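Local coordinates for Phthiocerol/phenolphthiocerol synthesis polyketide synthase type I PpsC (Mycobacterium tuberculosis, PDB 5NJI), which is a mycobacterial type I polyketide synthase whose dehydratase domain, present here, probably removes water from beta-hydroxyacyl intermediates in phthiocerol and phenolphthiocerol synthesis, at residues Pro30-Gly35 with Ala74-Ala79; Leu78-Asp83 with Leu112-Thr117. The protein carries 1 engineered substitution. One frame throughout, in Å; residues are numbered along the deposited sequence.

How the contacts relate
Both contacts use helix 70-84, the hot-dog helix of the N-terminal half of the double hot-dog fold expected of a polyketide synthase dehydratase, and their centres lie 6 Å apart. Along the chain Pro30-Gly35 comes first, then the helix, then strand 110-118. Contact 1 lays the loop leading into strand 34-37 on the helix; contact 2, a turn further on, sets the helix against strand 110-118, and strand 44-50 lies between the two strands in the sheet. The packing is continuous: Ile76 CD1 meets Leu112 CD2 at 3.5 Å, and Leu32 CD2 reaches Ala80 N at 3.8 Å. Loop and strand thus pack on one helix, whose apolar side faces them in a continuous buried core.

Contact 1. Residues Pro30-Gly35 with Ala74-Ala79; sequences PLLGVG and AEIALA
Leu32 and Leu31 sit side by side on the loop before strand 34-37 and press onto one flank of the hot-dog helix 70-84, where Ile76 forms the bump and Ala79, one turn later, the hollow. The CG of Leu32 lies anti to the backbone N (chi1 174°), which directs the side chain at the helix, and the branch there divides: CD1 lies obliquely against Ile76 CG2 at 3.9 Å, while CD2 settles into the shallow place made by the small Ala79, 3.9 Å from Ala79 CB and 3.7 Å from Ala79 O. That carbonyl is already engaged by Asp83 N within the helix, so the methyl simply covers it. Leu31 touches through the base of its side chain instead, its CB standing 3.8 Å from Ile76 CG1 and 4.0 Å from Ile76 CD1. Ile76 is therefore wedged between neighbours, with CG2 serving Leu32 and the CG1-CD1 branch serving Leu31; beyond it lie Leu112 and Thr114 of strand 110-118. Polar links flank this patch: Glu75 OE2 is hydrogen-bonded to NE2 of His29, the residue just before Pro30, and His29 ND1 to Leu31 N, which ties the loop to the helix; His29-Gly33 reads HPLLG, probably the motif seen in polyketide synthase dehydratases. No hydrogen bond joins the two segments directly, so their fit rests on the complementary shapes of buried aliphatic groups.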
loop_
_atom_site.group_PDB
_atom_site.type_symbol
_atom_site.label_atom_id
_atom_site.label_comp_id
_atom_site.label_asym_id
_atom_site.label_seq_id
_atom_site.Cartn_x
_atom_site.Cartn_y
_atom_site.Cartn_z
ATOM N N PRO A 30 -7.545 -2.765 -13.285
ATOM C CA PRO A 30 -8.768 -2.129 -12.774
ATOM C C PRO A 30 -8.537 -0.821 -12.046
ATOM O O PRO A 30 -9.501 -0.063 -11.888
ATOM C CB PRO A 30 -9.345 -3.183 -11.825
ATOM C CG PRO A 30 -8.167 -3.964 -11.402
ATOM C CD PRO A 30 -7.287 -4.047 -12.607
ATOM N N LEU A 31 -7.316 -0.524 -11.603
ATOM C CA LEU A 31 -7.035 0.743 -10.932
ATOM C C LEU A 31 -6.324 1.732 -11.842
ATOM O O LEU A 31 -6.599 2.933 -11.783
ATOM C CB LEU A 31 -6.190 0.517 -9.670
ATOM C CG LEU A 31 -6.779 -0.481 -8.671
ATOM C CD1 LEU A 31 -5.840 -0.696 -7.474
ATOM C CD2 LEU A 31 -8.155 -0.015 -8.226
ATOM N N LEU A 32 -5.440 1.243 -12.705
ATOM C CA LEU A 32 -4.674 2.116 -13.585
ATOM C C LEU A 32 -5.467 2.482 -14.823
ATOM O O LEU A 32 -5.443 3.643 -15.263
ATOM C CB LEU A 32 -3.369 1.426 -13.973
ATOM C CG LEU A 32 -2.498 2.125 -15.016
ATOM C CD1 LEU A 32 -1.876 3.391 -14.457
ATOM C CD2 LEU A 32 -1.433 1.207 -15.540
ATOM N N GLY A 33 -6.162 1.517 -15.401
ATOM C CA GLY A 33 -6.987 1.801 -16.556
ATOM C C GLY A 33 -6.214 1.696 -17.853
ATOM O O GLY A 33 -5.150 1.080 -17.941
ATOM N N VAL A 34 -6.762 2.341 -18.877
ATOM C CA VAL A 34 -6.251 2.229 -20.238
ATOM C C VAL A 34 -5.411 3.460 -20.562
ATOM O O VAL A 34 -5.742 4.589 -20.170
ATOM C CB VAL A 34 -7.402 2.036 -21.247
ATOM C CG1 VAL A 34 -8.491 3.056 -21.020
ATOM C CG2 VAL A 34 -6.878 2.085 -22.683
ATOM N N GLY A 35 -4.296 3.231 -21.247
ATOM C CA GLY A 35 -3.285 4.249 -21.433
ATOM C C GLY A 35 -3.001 4.569 -22.887
ATOM O O GLY A 35 -3.194 3.741 -23.781
ATOM N N ALA A 74 0.616 2.802 -4.677
ATOM C CA ALA A 74 1.854 2.084 -4.958
ATOM C C ALA A 74 1.678 1.121 -6.118
ATOM O O ALA A 74 2.513 1.070 -7.025
ATOM C CB ALA A 74 2.315 1.334 -3.708
ATOM N N GLU A 75 0.575 0.359 -6.126
ATOM C CA GLU A 75 0.315 -0.539 -7.244
ATOM C C GLU A 75 0.128 0.233 -8.553
ATOM O O GLU A 75 0.611 -0.184 -9.612
ATOM C CB GLU A 75 -0.900 -1.401 -6.922
ATOM C CG GLU A 75 -1.476 -2.139 -8.126
ATOM C CD GLU A 75 -0.446 -3.011 -8.843
ATOM O OE1 GLU A 75 0.632 -3.296 -8.283
ATOM O OE2 GLU A 75 -0.715 -3.418 -9.987
ATOM N N ILE A 76 -0.590 1.350 -8.512
ATOM C CA ILE A 76 -0.801 2.106 -9.738
ATOM C C ILE A 76 0.521 2.583 -10.315
ATOM O O ILE A 76 0.735 2.518 -11.528
ATOM C CB ILE A 76 -1.763 3.277 -9.477
ATOM C CG1 ILE A 76 -3.163 2.728 -9.213
ATOM C CG2 ILE A 76 -1.779 4.245 -10.634
ATOM C CD1 ILE A 76 -4.084 3.709 -8.499
ATOM N N ALA A 77 1.421 3.074 -9.468
ATOM C CA ALA A 77 2.714 3.535 -9.968
ATOM C C ALA A 77 3.515 2.390 -10.587
ATOM O O ALA A 77 4.100 2.545 -11.667
ATOM C CB ALA A 77 3.498 4.204 -8.844
ATOM N N LEU A 78 3.567 1.233 -9.917
ATOM C CA LEU A 78 4.298 0.090 -10.469
ATOM C C LEU A 78 3.667 -0.417 -11.752
ATOM O O LEU A 78 4.374 -0.754 -12.707
ATOM C CB LEU A 78 4.379 -1.040 -9.438
ATOM C CG LEU A 78 5.212 -0.676 -8.223
ATOM C CD1 LEU A 78 4.988 -1.755 -7.204
ATOM C CD2 LEU A 78 6.694 -0.572 -8.559
ATOM N N ALA A 79 2.333 -0.458 -11.807
ATOM C CA ALA A 79 1.663 -0.901 -13.014
ATOM C C ALA A 79 1.884 0.074 -14.162
ATOM O O ALA A 79 1.961 -0.353 -15.316
ATOM C CB ALA A 79 0.165 -1.067 -12.763
#

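Contact 2. Residues Leu78-Asp83 with Leu112-Thr117; sequences LAAATD and LVTTLT
Leu116 pushes a single methyl, CD1, against the backbone of helix 70-84 at the peptide joining Ala80 to Ala81. CD1 lies 3.7 Å from Ala81 N and 3.8 Å from Ala80 C, and it also meets Ala80 CB at 4.1 Å. An extended side chain makes this reach possible: chi1 -178° sends CG out from the strand, and chi2 153° carries CD1 onward, roughly anti to CA, to the helix. Thr114, two residues earlier on the same face of strand 110-118, adds a looser touch, its CG2 coming to 4.4 Å from Ala80 CB. Between helix 78-83 and strand 112-117 the axes approach to 9.2 Å at an angle of 55°, and Ala80, whose CB points toward the strand, has its CA nearest that of Leu116. This is the hot-dog helix lying on the face of the N-terminal sheet, as expected of the family. Trp46 of strand 44-50 touches Ala80, Thr114 and Leu116 alike. On another side of the helix, Thr82 OG1 turns back to Leu78 O at 3.0 Å, approaching the opposite face of that carbonyl from Thr82 N. With no hydrogen bond between the two segments, this junction is held by buried van der Waals packing, while Thr82 OG1 is also hydrogen-bonded to Trp93 NE1.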
loop_
_atom_site.group_PDB
_atom_site.type_symbol
_atom_site.label_atom_id
_atom_site.label_comp_id
_atom_site.label_asym_id
_atom_site.label_seq_id
_atom_site.Cartn_x
_atom_site.Cartn_y
_atom_site.Cartn_z
ATOM N N LEU A 78 3.567 1.233 -9.917
ATOM C CA LEU A 78 4.298 0.090 -10.469
ATOM C C LEU A 78 3.667 -0.417 -11.752
ATOM O O LEU A 78 4.374 -0.754 -12.707
ATOM C CB LEU A 78 4.379 -1.040 -9.438
ATOM C CG LEU A 78 5.212 -0.676 -8.223
ATOM C CD1 LEU A 78 4.988 -1.755 -7.204
ATOM C CD2 LEU A 78 6.694 -0.572 -8.559
ATOM N N ALA A 79 2.333 -0.458 -11.807
ATOM C CA ALA A 79 1.663 -0.901 -13.014
ATOM C C ALA A 79 1.884 0.074 -14.162
ATOM O O ALA A 79 1.961 -0.353 -15.316
ATOM C CB ALA A 79 0.165 -1.067 -12.763
ATOM N N ALA A 80 1.975 1.369 -13.864
ATOM C CA ALA A 80 2.232 2.355 -14.906
ATOM C C ALA A 80 3.595 2.132 -15.546
ATOM O O ALA A 80 3.713 2.097 -16.776
ATOM C CB ALA A 80 2.122 3.775 -14.341
ATOM N N ALA A 81 4.637 1.967 -14.726
ATOM C CA ALA A 81 5.964 1.683 -15.272
ATOM C C ALA A 81 5.957 0.405 -16.094
ATOM O O ALA A 81 6.540 0.350 -17.179
ATOM C CB ALA A 81 6.996 1.581 -14.141
ATOM N N THR A 82 5.314 -0.642 -15.584
ATOM C CA THR A 82 5.270 -1.919 -16.281
ATOM C C THR A 82 4.526 -1.822 -17.608
ATOM O O THR A 82 4.912 -2.474 -18.590
ATOM C CB THR A 82 4.636 -2.961 -15.352
ATOM O OG1 THR A 82 5.471 -3.118 -14.207
ATOM C CG2 THR A 82 4.483 -4.309 -16.040
ATOM N N ASP A 83 3.486 -0.991 -17.681
ATOM C CA ASP A 83 2.771 -0.830 -18.937
ATOM C C ASP A 83 3.544 0.014 -19.932
ATOM O O ASP A 83 3.272 -0.066 -21.134
ATOM C CB ASP A 83 1.398 -0.206 -18.670
ATOM C CG ASP A 83 0.522 -0.165 -19.904
ATOM O OD1 ASP A 83 0.328 -1.230 -20.543
ATOM O OD2 ASP A 83 0.015 0.935 -20.228
ATOM N N LEU A 112 -9.873 8.353 -12.324
ATOM C CA LEU A 112 -8.507 8.466 -11.854
ATOM C C LEU A 112 -7.618 8.644 -13.069
ATOM O O LEU A 112 -7.711 7.863 -14.016
ATOM C CB LEU A 112 -8.104 7.220 -11.070
ATOM C CG LEU A 112 -6.861 7.350 -10.202
ATOM C CD1 LEU A 112 -7.145 8.294 -9.073
ATOM C CD2 LEU A 112 -6.468 6.012 -9.646
ATOM N N VAL A 113 -6.778 9.676 -13.049
ATOM C CA VAL A 113 -5.946 10.049 -14.183
ATOM C C VAL A 113 -4.492 9.948 -13.747
ATOM O O VAL A 113 -4.061 10.681 -12.854
ATOM C CB VAL A 113 -6.276 11.464 -14.684
ATOM C CG1 VAL A 113 -5.435 11.815 -15.919
ATOM C CG2 VAL A 113 -7.778 11.567 -14.984
ATOM N N THR A 114 -3.742 9.064 -14.392
ATOM C CA THR A 114 -2.344 8.816 -14.054
ATOM C C THR A 114 -1.447 9.261 -15.204
ATOM O O THR A 114 -1.803 9.105 -16.378
ATOM C CB THR A 114 -2.132 7.324 -13.760
ATOM O OG1 THR A 114 -3.005 6.932 -12.700
ATOM C CG2 THR A 114 -0.701 7.003 -13.363
ATOM N N THR A 115 -0.323 9.885 -14.878
ATOM C CA THR A 115 0.678 10.226 -15.883
ATOM C C THR A 115 2.032 9.658 -15.503
ATOM O O THR A 115 2.343 9.470 -14.325
ATOM C CB THR A 115 0.831 11.728 -16.079
ATOM O OG1 THR A 115 1.155 12.365 -14.835
ATOM C CG2 THR A 115 -0.435 12.349 -16.679
ATOM N N LEU A 116 2.834 9.382 -16.521
ATOM C CA LEU A 116 4.197 8.915 -16.308
ATOM C C LEU A 116 5.125 9.649 -17.256
ATOM O O LEU A 116 4.864 9.719 -18.459
ATOM C CB LEU A 116 4.323 7.406 -16.519
ATOM C CG LEU A 116 5.706 6.773 -16.271
ATOM C CD1 LEU A 116 5.550 5.335 -15.879
ATOM C CD2 LEU A 116 6.593 6.846 -17.525
ATOM N N THR A 117 6.218 10.155 -16.713
ATOM C CA THR A 117 7.299 10.713 -17.507
ATOM C C THR A 117 8.586 10.019 -17.094
ATOM O O THR A 117 8.691 9.494 -15.988
ATOM C CB THR A 117 7.437 12.219 -17.299
ATOM O OG1 THR A 117 7.784 12.496 -15.932
ATOM C CG2 THR A 117 6.130 12.922 -17.633
#